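Local coordinates for protein 16S rRNA (adenine(1408)-N(1))-methyltransferase (Catenulispora acidiphila, PDB 4X1O) that probably methylates N1 of an adenine (A1408) in 16S ribosomal RNA with S-adenosyl-L-methionine as methyl donor, a modification linked to aminoglycoside resistance, at residues A59-A62 with Y63-I67; I171-E174 with I175-L178; T33-P37 with D38-K42; T87-R90 with A91-P95. One frame throughout, in Å; residues are numbered along the deposited sequence.

Contact 1: residues A59-A62 with Y63-I67; sequences ARTA and YRQAI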
loop_
_atom_site.group_PDB
_atom_site.type_symbol
_atom_site.label_atom_id
_atom_site.label_comp_id
_atom_site.label_asym_id
_atom_site.label_seq_id
_atom_site.Cartn_x
_atom_site.Cartn_y
_atom_site.Cartn_z
ATOM N N ALA A 59 -2.191 -2.007 -9.680
ATOM C CA ALA A 59 -2.346 -0.606 -9.305
ATOM C C ALA A 59 -3.650 0.031 -9.780
ATOM O O ALA A 59 -3.770 1.248 -9.763
ATOM C CB ALA A 59 -1.158 0.214 -9.793
ATOM N N ARG A 60 -4.635 -0.780 -10.160
ATOM C CA ARG A 60 -5.956 -0.241 -10.456
ATOM C C ARG A 60 -6.564 0.393 -9.202
ATOM O O ARG A 60 -7.310 1.354 -9.291
ATOM C CB ARG A 60 -6.900 -1.321 -11.014
ATOM C CG ARG A 60 -8.228 -0.737 -11.488
ATOM C CD ARG A 60 -9.188 -1.771 -12.074
ATOM N NE ARG A 60 -10.372 -1.114 -12.623
ATOM C CZ ARG A 60 -11.388 -1.739 -13.218
ATOM N NH1 ARG A 60 -11.398 -3.064 -13.342
ATOM N NH2 ARG A 60 -12.402 -1.029 -13.700
ATOM N N THR A 61 -6.247 -0.149 -8.022
ATOM C CA THR A 61 -6.823 0.419 -6.806
ATOM C C THR A 61 -6.298 1.842 -6.566
ATOM O O THR A 61 -7.065 2.747 -6.228
ATOM C CB THR A 61 -6.531 -0.485 -5.593
ATOM O OG1 THR A 61 -7.030 -1.794 -5.876
ATOM C CG2 THR A 61 -7.209 0.047 -4.343
ATOM N N ALA A 62 -4.999 2.032 -6.769
ATOM C CA ALA A 62 -4.373 3.347 -6.664
ATOM C C ALA A 62 -4.951 4.302 -7.696
ATOM O O ALA A 62 -5.219 5.465 -7.406
ATOM C CB ALA A 62 -2.868 3.236 -6.837
ATOM N N TYR A 63 -5.140 3.796 -8.906
ATOM C CA TYR A 63 -5.724 4.601 -9.978
ATOM C C TYR A 63 -7.118 5.099 -9.603
ATOM O O TYR A 63 -7.422 6.268 -9.775
ATOM C CB TYR A 63 -5.783 3.776 -11.256
ATOM C CG TYR A 63 -6.545 4.420 -12.391
ATOM C CD1 TYR A 63 -5.971 5.428 -13.156
ATOM C CD2 TYR A 63 -7.835 4.005 -12.712
ATOM C CE1 TYR A 63 -6.671 6.011 -14.217
ATOM C CE2 TYR A 63 -8.542 4.582 -13.762
ATOM C CZ TYR A 63 -7.959 5.583 -14.508
ATOM O OH TYR A 63 -8.676 6.145 -15.550
ATOM N N ARG A 64 -7.952 4.210 -9.067
ATOM C CA ARG A 64 -9.295 4.585 -8.668
ATOM C C ARG A 64 -9.282 5.601 -7.526
ATOM O O ARG A 64 -10.127 6.489 -7.507
ATOM C CB ARG A 64 -10.114 3.345 -8.276
ATOM C CG ARG A 64 -10.411 2.419 -9.461
ATOM C CD ARG A 64 -11.370 1.286 -9.083
ATOM N NE ARG A 64 -12.690 1.802 -8.729
ATOM C CZ ARG A 64 -13.362 1.453 -7.637
ATOM N NH1 ARG A 64 -12.843 0.573 -6.790
ATOM N NH2 ARG A 64 -14.559 1.978 -7.398
ATOM N N GLN A 65 -8.344 5.469 -6.585
ATOM C CA GLN A 65 -8.168 6.496 -5.560
ATOM C C GLN A 65 -7.833 7.850 -6.168
ATOM O O GLN A 65 -8.390 8.865 -5.779
ATOM C CB GLN A 65 -7.068 6.112 -4.583
ATOM C CG GLN A 65 -7.412 4.938 -3.689
ATOM C CD GLN A 65 -6.188 4.409 -2.984
ATOM O OE1 GLN A 65 -5.066 4.648 -3.423
ATOM N NE2 GLN A 65 -6.392 3.711 -1.874
ATOM N N ALA A 66 -6.883 7.847 -7.097
ATOM C CA ALA A 66 -6.447 9.079 -7.737
ATOM C C ALA A 66 -7.610 9.735 -8.481
ATOM O O ALA A 66 -7.761 10.957 -8.446
ATOM C CB ALA A 66 -5.275 8.798 -8.687
ATOM N N ILE A 67 -8.426 8.926 -9.153
ATOM C CA ILE A 67 -9.544 9.458 -9.927
ATOM C C ILE A 67 -10.587 10.055 -8.976
ATOM O O ILE A 67 -11.145 11.134 -9.243
ATOM C CB ILE A 67 -10.201 8.372 -10.818
ATOM C CG1 ILE A 67 -9.216 7.861 -11.879
ATOM C CG2 ILE A 67 -11.464 8.917 -11.495
ATOM C CD1 ILE A 67 -8.872 8.916 -12.911
#

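Contact 2: residues I171-E174 with I175-L178; sequences IPLE and IRDL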
loop_
_atom_site.group_PDB
_atom_site.type_symbol
_atom_site.label_atom_id
_atom_site.label_comp_id
_atom_site.label_asym_id
_atom_site.label_seq_id
_atom_site.Cartn_x
_atom_site.Cartn_y
_atom_site.Cartn_z
ATOM N N ILE A 171 -2.247 -22.461 0.740
ATOM C CA ILE A 171 -1.642 -21.320 1.402
ATOM C C ILE A 171 -0.369 -20.914 0.660
ATOM O O ILE A 171 0.499 -21.752 0.423
ATOM C CB ILE A 171 -1.325 -21.658 2.873
ATOM C CG1 ILE A 171 -2.590 -22.178 3.572
ATOM C CG2 ILE A 171 -0.725 -20.462 3.605
ATOM C CD1 ILE A 171 -2.368 -22.609 5.004
ATOM N N PRO A 172 -0.253 -19.630 0.290
ATOM C CA PRO A 172 0.945 -19.143 -0.408
ATOM C C PRO A 172 2.231 -19.409 0.367
ATOM O O PRO A 172 2.262 -19.287 1.594
ATOM C CB PRO A 172 0.703 -17.633 -0.524
ATOM C CG PRO A 172 -0.784 -17.473 -0.396
ATOM C CD PRO A 172 -1.232 -18.556 0.525
ATOM N N LEU A 173 3.293 -19.740 -0.367
ATOM C CA LEU A 173 4.576 -20.076 0.233
ATOM C C LEU A 173 5.092 -19.065 1.249
ATOM O O LEU A 173 5.713 -19.448 2.251
ATOM C CB LEU A 173 5.613 -20.253 -0.886
ATOM C CG LEU A 173 7.001 -20.740 -0.468
ATOM C CD1 LEU A 173 6.907 -22.082 0.254
ATOM C CD2 LEU A 173 7.868 -20.862 -1.701
ATOM N N GLU A 174 4.844 -17.777 1.011
ATOM C CA GLU A 174 5.431 -16.756 1.866
ATOM C C GLU A 174 4.845 -16.739 3.281
ATOM O O GLU A 174 5.418 -16.112 4.168
ATOM C CB GLU A 174 5.304 -15.364 1.216
ATOM C CG GLU A 174 3.887 -14.922 0.864
ATOM C CD GLU A 174 3.520 -15.197 -0.598
ATOM O OE1 GLU A 174 3.754 -16.328 -1.093
ATOM O OE2 GLU A 174 2.995 -14.266 -1.261
ATOM N N ILE A 175 3.726 -17.422 3.502
ATOM C CA ILE A 175 3.200 -17.507 4.866
ATOM C C ILE A 175 2.849 -18.915 5.308
ATOM O O ILE A 175 2.266 -19.080 6.380
ATOM C CB ILE A 175 1.937 -16.646 5.050
ATOM C CG1 ILE A 175 0.869 -17.074 4.036
ATOM C CG2 ILE A 175 2.286 -15.163 4.931
ATOM C CD1 ILE A 175 -0.514 -16.687 4.404
ATOM N N ARG A 176 3.196 -19.937 4.528
ATOM C CA ARG A 176 2.612 -21.245 4.813
ATOM C C ARG A 176 3.229 -21.892 6.049
ATOM O O ARG A 176 2.660 -22.827 6.603
ATOM C CB ARG A 176 2.719 -22.183 3.614
ATOM C CG ARG A 176 4.112 -22.666 3.284
ATOM C CD ARG A 176 4.074 -23.497 2.000
ATOM N NE ARG A 176 3.378 -24.765 2.183
ATOM C CZ ARG A 176 3.993 -25.920 2.406
ATOM N NH1 ARG A 176 5.320 -25.967 2.457
ATOM N NH2 ARG A 176 3.288 -27.030 2.569
ATOM N N ASP A 177 4.378 -21.385 6.487
ATOM C CA ASP A 177 5.003 -21.876 7.713
ATOM C C ASP A 177 4.544 -21.097 8.937
ATOM O O ASP A 177 4.977 -21.391 10.057
ATOM C CB ASP A 177 6.535 -21.814 7.611
ATOM C CG ASP A 177 7.054 -20.399 7.370
ATOM O OD1 ASP A 177 6.565 -19.735 6.420
ATOM O OD2 ASP A 177 7.961 -19.960 8.119
ATOM N N LEU A 178 3.665 -20.119 8.732
ATOM C CA LEU A 178 3.198 -19.263 9.824
ATOM C C LEU A 178 1.763 -19.566 10.191
ATOM O O LEU A 178 0.931 -19.830 9.321
ATOM C CB LEU A 178 3.323 -17.789 9.443
ATOM C CG LEU A 178 4.673 -17.362 8.854
ATOM C CD1 LEU A 178 4.609 -15.898 8.428
ATOM C CD2 LEU A 178 5.795 -17.595 9.847
HETATM O O HOH W 1 0.689 -24.485 1.254
HETATM O O HOH W 2 7.377 -20.561 3.667
#

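Contact 3: residues T33-P37 with D38-K42; sequences TDLDP and DEWAK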
loop_
_atom_site.group_PDB
_atom_site.type_symbol
_atom_site.label_atom_id
_atom_site.label_comp_id
_atom_site.label_asym_id
_atom_site.label_seq_id
_atom_site.Cartn_x
_atom_site.Cartn_y
_atom_site.Cartn_z
ATOM N N THR A 33 11.139 5.788 -16.000
ATOM C CA THR A 33 11.835 7.049 -16.206
ATOM C C THR A 33 12.280 7.648 -14.885
ATOM O O THR A 33 11.763 7.295 -13.819
ATOM C CB THR A 33 10.959 8.075 -16.957
ATOM O OG1 THR A 33 11.647 9.330 -17.036
ATOM C CG2 THR A 33 9.640 8.286 -16.238
ATOM N N ASP A 34 13.237 8.563 -14.961
ATOM C CA ASP A 34 13.749 9.236 -13.782
ATOM C C ASP A 34 12.766 10.283 -13.285
ATOM O O ASP A 34 12.389 11.198 -14.021
ATOM C CB ASP A 34 15.101 9.882 -14.081
ATOM C CG ASP A 34 16.174 8.859 -14.384
ATOM O OD1 ASP A 34 16.163 7.787 -13.744
ATOM O OD2 ASP A 34 17.018 9.119 -15.267
ATOM N N LEU A 35 12.351 10.143 -12.034
ATOM C CA LEU A 35 11.458 11.118 -11.430
ATOM C C LEU A 35 12.148 12.471 -11.311
ATOM O O LEU A 35 13.199 12.583 -10.682
ATOM C CB LEU A 35 10.988 10.645 -10.057
ATOM C CG LEU A 35 10.187 11.668 -9.251
ATOM C CD1 LEU A 35 8.972 12.148 -10.039
ATOM C CD2 LEU A 35 9.767 11.076 -7.918
ATOM N N ASP A 36 11.562 13.490 -11.929
ATOM C CA ASP A 36 12.091 14.841 -11.812
ATOM C C ASP A 36 11.878 15.359 -10.400
ATOM O O ASP A 36 10.741 15.521 -9.977
ATOM C CB ASP A 36 11.429 15.787 -12.812
ATOM C CG ASP A 36 11.833 17.235 -12.592
ATOM O OD1 ASP A 36 12.976 17.600 -12.945
ATOM O OD2 ASP A 36 11.011 18.008 -12.059
ATOM N N PRO A 37 12.974 15.637 -9.681
ATOM C CA PRO A 37 12.925 16.139 -8.305
ATOM C C PRO A 37 12.087 17.408 -8.157
ATOM O O PRO A 37 11.341 17.512 -7.186
ATOM C CB PRO A 37 14.396 16.418 -7.982
ATOM C CG PRO A 37 15.155 15.526 -8.890
ATOM C CD PRO A 37 14.361 15.493 -10.160
ATOM N N ASP A 38 12.206 18.345 -9.097
ATOM C CA ASP A 38 11.445 19.593 -9.044
ATOM C C ASP A 38 9.941 19.343 -9.155
ATOM O O ASP A 38 9.161 19.873 -8.361
ATOM C CB ASP A 38 11.890 20.552 -10.154
ATOM C CG ASP A 38 13.040 21.450 -9.730
ATOM O OD1 ASP A 38 13.291 21.569 -8.510
ATOM O OD2 ASP A 38 13.687 22.048 -10.619
ATOM N N GLU A 39 9.541 18.534 -10.134
ATOM C CA GLU A 39 8.135 18.205 -10.331
ATOM C C GLU A 39 7.569 17.461 -9.116
ATOM O O GLU A 39 6.437 17.679 -8.727
ATOM C CB GLU A 39 7.938 17.368 -11.598
ATOM C CG GLU A 39 6.601 16.641 -11.673
ATOM C CD GLU A 39 5.409 17.584 -11.773
ATOM O OE1 GLU A 39 5.599 18.764 -12.139
ATOM O OE2 GLU A 39 4.278 17.137 -11.483
ATOM N N TRP A 40 8.385 16.589 -8.535
ATOM C CA TRP A 40 8.010 15.816 -7.351
ATOM C C TRP A 40 7.724 16.737 -6.165
ATOM O O TRP A 40 6.712 16.590 -5.468
ATOM C CB TRP A 40 9.134 14.822 -7.028
ATOM C CG TRP A 40 8.957 13.965 -5.780
ATOM C CD1 TRP A 40 9.864 13.803 -4.775
ATOM C CD2 TRP A 40 7.833 13.136 -5.441
ATOM N NE1 TRP A 40 9.376 12.936 -3.828
ATOM C CE2 TRP A 40 8.132 12.511 -4.213
ATOM C CE3 TRP A 40 6.609 12.861 -6.055
ATOM C CZ2 TRP A 40 7.244 11.637 -3.579
ATOM C CZ3 TRP A 40 5.728 11.989 -5.426
ATOM C CH2 TRP A 40 6.050 11.392 -4.201
ATOM N N ALA A 41 8.607 17.704 -5.957
ATOM C CA ALA A 41 8.435 18.673 -4.881
ATOM C C ALA A 41 7.196 19.539 -5.118
ATOM O O ALA A 41 6.426 19.789 -4.197
ATOM C CB ALA A 41 9.683 19.541 -4.749
ATOM N N LYS A 42 7.003 19.995 -6.356
ATOM C CA LYS A 42 5.834 20.817 -6.675
ATOM C C LYS A 42 4.532 20.043 -6.507
ATOM O O LYS A 42 3.546 20.581 -5.999
ATOM C CB LYS A 42 5.928 21.374 -8.106
ATOM C CG LYS A 42 7.004 22.433 -8.296
ATOM C CD LYS A 42 6.992 22.997 -9.714
ATOM C CE LYS A 42 7.961 24.165 -9.846
ATOM N NZ LYS A 42 7.857 24.864 -11.161
#

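Contact 4: residues T87-R90 with A91-P95; sequences TAVR and AARKP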
loop_
_atom_site.group_PDB
_atom_site.type_symbol
_atom_site.label_atom_id
_atom_site.label_comp_id
_atom_site.label_asym_id
_atom_site.label_seq_id
_atom_site.Cartn_x
_atom_site.Cartn_y
_atom_site.Cartn_z
ATOM N N THR A 87 -2.164 0.334 -15.943
ATOM C CA THR A 87 -2.608 1.467 -15.153
ATOM C C THR A 87 -1.858 2.722 -15.579
ATOM O O THR A 87 -2.445 3.784 -15.734
ATOM C CB THR A 87 -2.395 1.224 -13.642
ATOM O OG1 THR A 87 -3.308 0.218 -13.201
ATOM C CG2 THR A 87 -2.652 2.505 -12.854
ATOM N N ALA A 88 -0.552 2.592 -15.762
ATOM C CA ALA A 88 0.266 3.741 -16.125
ATOM C C ALA A 88 -0.125 4.299 -17.493
ATOM O O ALA A 88 -0.159 5.519 -17.676
ATOM C CB ALA A 88 1.743 3.367 -16.111
ATOM N N VAL A 89 -0.429 3.412 -18.436
ATOM C CA VAL A 89 -0.850 3.840 -19.778
ATOM C C VAL A 89 -2.165 4.621 -19.698
ATOM O O VAL A 89 -2.315 5.687 -20.309
ATOM C CB VAL A 89 -1.004 2.639 -20.738
ATOM C CG1 VAL A 89 -1.725 3.049 -22.012
ATOM C CG2 VAL A 89 0.362 2.041 -21.077
ATOM N N ARG A 90 -3.102 4.102 -18.910
ATOM C CA ARG A 90 -4.396 4.750 -18.722
ATOM C C ARG A 90 -4.242 6.093 -18.016
ATOM O O ARG A 90 -4.906 7.070 -18.371
ATOM C CB ARG A 90 -5.337 3.828 -17.940
ATOM C CG ARG A 90 -5.788 2.614 -18.759
ATOM C CD ARG A 90 -6.761 1.756 -17.970
ATOM N NE ARG A 90 -7.858 1.234 -18.786
ATOM C CZ ARG A 90 -8.030 -0.049 -19.074
ATOM N NH1 ARG A 90 -7.174 -0.947 -18.622
ATOM N NH2 ARG A 90 -9.061 -0.437 -19.810
ATOM N N ALA A 91 -3.349 6.148 -17.031
ATOM C CA ALA A 91 -3.198 7.350 -16.221
ATOM C C ALA A 91 -2.526 8.497 -16.989
ATOM O O ALA A 91 -2.698 9.663 -16.634
ATOM C CB ALA A 91 -2.415 7.020 -14.935
ATOM N N ALA A 92 -1.786 8.164 -18.052
ATOM C CA ALA A 92 -1.019 9.135 -18.827
ATOM C C ALA A 92 -1.861 9.873 -19.861
ATOM O O ALA A 92 -1.406 10.836 -20.484
ATOM C CB ALA A 92 0.145 8.437 -19.533
ATOM N N ARG A 93 -3.076 9.387 -20.069
ATOM C CA ARG A 93 -3.970 9.955 -21.062
ATOM C C ARG A 93 -4.525 11.300 -20.608
ATOM O O ARG A 93 -4.330 11.699 -19.467
ATOM C CB ARG A 93 -5.106 8.981 -21.354
ATOM C CG ARG A 93 -4.617 7.707 -21.991
ATOM C CD ARG A 93 -5.728 6.708 -22.192
ATOM N NE ARG A 93 -5.247 5.569 -22.968
ATOM C CZ ARG A 93 -5.759 4.347 -22.904
ATOM N NH1 ARG A 93 -6.777 4.098 -22.092
ATOM N NH2 ARG A 93 -5.250 3.376 -23.654
ATOM N N LYS A 94 -5.173 12.020 -21.527
ATOM C CA LYS A 94 -5.841 13.265 -21.146
ATOM C C LYS A 94 -6.893 12.991 -20.067
ATOM O O LYS A 94 -7.447 11.898 -20.016
ATOM C CB LYS A 94 -6.485 13.922 -22.367
ATOM C CG LYS A 94 -5.492 14.626 -23.292
ATOM C CD LYS A 94 -4.767 15.764 -22.571
ATOM C CE LYS A 94 -4.274 16.825 -23.553
ATOM N NZ LYS A 94 -3.356 17.807 -22.905
ATOM N N PRO A 95 -7.165 13.982 -19.200
ATOM C CA PRO A 95 -8.180 13.815 -18.148
ATOM C C PRO A 95 -9.508 13.328 -18.715
ATOM O O PRO A 95 -10.131 12.433 -18.138
ATOM C CB PRO A 95 -8.321 15.223 -17.565
ATOM C CG PRO A 95 -7.012 15.885 -17.850
ATOM C CD PRO A 95 -6.538 15.314 -19.160
HETATM O O HOH W 3 -7.584 6.174 -19.561
#

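Contact 1: residues A59-A62 with Y63-I67
Arg60 and Arg64 sit one turn apart on helix 60-68, and the backbone joins them first: Arg64 N donates to Arg60 O at 2.9 Å. The side chain of Arg64 can be followed outward from there. Its CB lies near the carbonyl oxygens of both Arg60 and Thr61, and CG comes still nearer to the first, 3.3 Å from Arg60 O. CG stands beside the backbone N (chi1 -68°), which turns the chain back toward the start of the helix. CD moves off to 4.1 Å from Arg60 O, near the Arg60 guanidinium and oblique to its plane. A bend at chi3 (65°) then swings the guanidinium aside, leaving Arg64 NE 5.4 Å from Arg60 NE; NH1 of Arg64 ends in a weak hydrogen bond to Ser218.

Arg60 is stretched out through all its torsions and reaches Ser219 O with NH1. Tyr63 has one ring face lying against Ile67 CG1 and its hydroxyl bonded to Gly98 O. Ala62 and Ala66, joined by the Ala66 N to Ala62 O bond of 2.9 Å, are small enough to let the helix lie close on strands 72-78 and 103-107.

Ala59, the N-cap, has no polar side chain for capping, but its carbonyl takes Tyr63 N at 3.0 Å. Thr61, which contacts S-adenosyl-L-methionine in another structure of this protein (none is bound here), bonds through OG1 to Ser218 N. With both arginines also directed to 218-219, the chemistry is consistent with this part of helix 60-68 helping to hold the segment of Ser218 and Ser219, next to the cofactor site.

Contact 2: residues I171-E174 with I175-L178
This is a compact surface turn in the long loop between strand 157-163 and helix 183-188, a bend that runs straight into a type I beta turn, Ile175 to Leu178. In the bend Ile175 N donates to Pro172 O at 3.0 Å. A weak bond of 3.4 Å runs from Arg176 N to Leu173 O. Leu178 N then closes the beta turn on Ile175 O.

Ile171 and Ile175 meet across the bend at about a right angle, with CG2 of Ile171 3.8 Å from CG1 of Ile175. That CG1 is wedged between the backbone N and carbonyl carbon of its own residue (chi1 57°), which also brings it against Pro172 O. The aliphatic part of Arg176 crosses Leu173 obliquely, Arg176 CD lying 3.6 Å from Leu173 CD1. Arg176 NE continues through a water to Ile171 O, while a second water, modelled very close to Leu173 O, also donates to Asp177 OD1; the charged Arg176 and Asp177 suit this surface position.

Helix 131-139 lies alongside: Ile175 packs on Leu134, Glu174 OE2 accepts from Gly131 N, and Asp177 forms a salt bridge with Arg135.

Contact 3: residues T33-P37 with D38-K42
Leu35 lays its CD2 methyl over one face of the Trp40 indole, a CH-pi contact 3.9 Å from the centroid of the five-membered ring and 23° off the ring normal. The methyl is offset toward the rim, nearest to CG at 3.7 Å, while Leu35 CG and CD1 brush Trp40 CB. Branched and apolar, leucine can offer a methyl to the ring and its other branch to the stem.

Between these two residues the chain turns into helix 37-46. Asp36 is the N-cap: OD2 accepts from Glu39 N, modelled as very short at 2.5 Å, and the carboxylate reaches it because CG is anti to the backbone N (chi1 173°). Its carbonyl oxygen takes Trp40 N at 3.0 Å, starting the helical ladder that Ala41 N to Pro37 O continues. Pro37 suits the first turn, where its missing N-H costs no helical bond, and the acidic Asp36, Asp38 and Glu39 probably interact favourably with the positive end of the helix dipole.

Farther out, Trp40 is held by a hydrogen bond from NE1 to Ala116 O and by Leu73 and Val75 of strand 72-78, against which the ring is buried. Leu35 in turn leans on Val26 of the small hairpin formed by strands 26-28 and 31-33.

Contact 4: residues T87-R90 with A91-P95
The guanidinium of Arg93 turns one face to the backbone of Arg90, whose CA lies over it, while Val89 CG1 approaches obliquely, 3.9 Å from NH2. Nearer its backbone, CG of Arg93 touches Val89 O at 3.5 Å; standing beside its own backbone N (chi1 -65°), it sends an extended chain back along the helix end. Arg90 runs alongside in the same direction, its CG 3.8 Å from Arg93 NH1, but the two guanidinium planes are 74° apart. NE of Arg90 and NH1 of Arg93 stay 4.5 Å from each other. The Glu86 carboxylate, in a salt bridge with Arg90, probably offsets part of the like-charge repulsion, and Trp220 adds a cation-pi contact. A water donates to Arg90 O and weakly accepts from Arg93 NH1.

The backbone tells where the helix gives out. Ala91 N to Thr87 O is a sound bond of 2.8 Å, yet Ala92 N is shared weakly between Ala88 O and Val89 O, and Arg93 N reaches Arg90 O only weakly at 3.4 Å. Small Ala88 and Ala91 fit against Leu105 and Leu103 of strand 103-107. Such a change from i to i-4 bonds to weak i to i-3 bonds is characteristic of a helix C-terminus, here that of helix 85-91 in a Rossmann-like methyltransferase fold.

In the fold
Along the chain the order is contact 3, contact 1, contact 4, contact 2. Contacts 1 and 4 are neighbours, their centres 11 Å apart, and they touch where Tyr63 CB meets Thr87 CG2 at 3.7 Å; helices 60-68 and 85-91 both pack on strand 103-107, at one edge of the seven-stranded sheet. Helix 37-46 of contact 3 leans on strand 72-78 of that sheet; the centres of contacts 3 and 4 are about 18 Å apart. Contact 2 lies across the chain's centre from contact 3, 38 Å between centres, beside helix 131-139. Thr61 of contact 1 and Leu133 of helix 131-139 contact the cofactor in other structures of the protein, so its site draws on both regions.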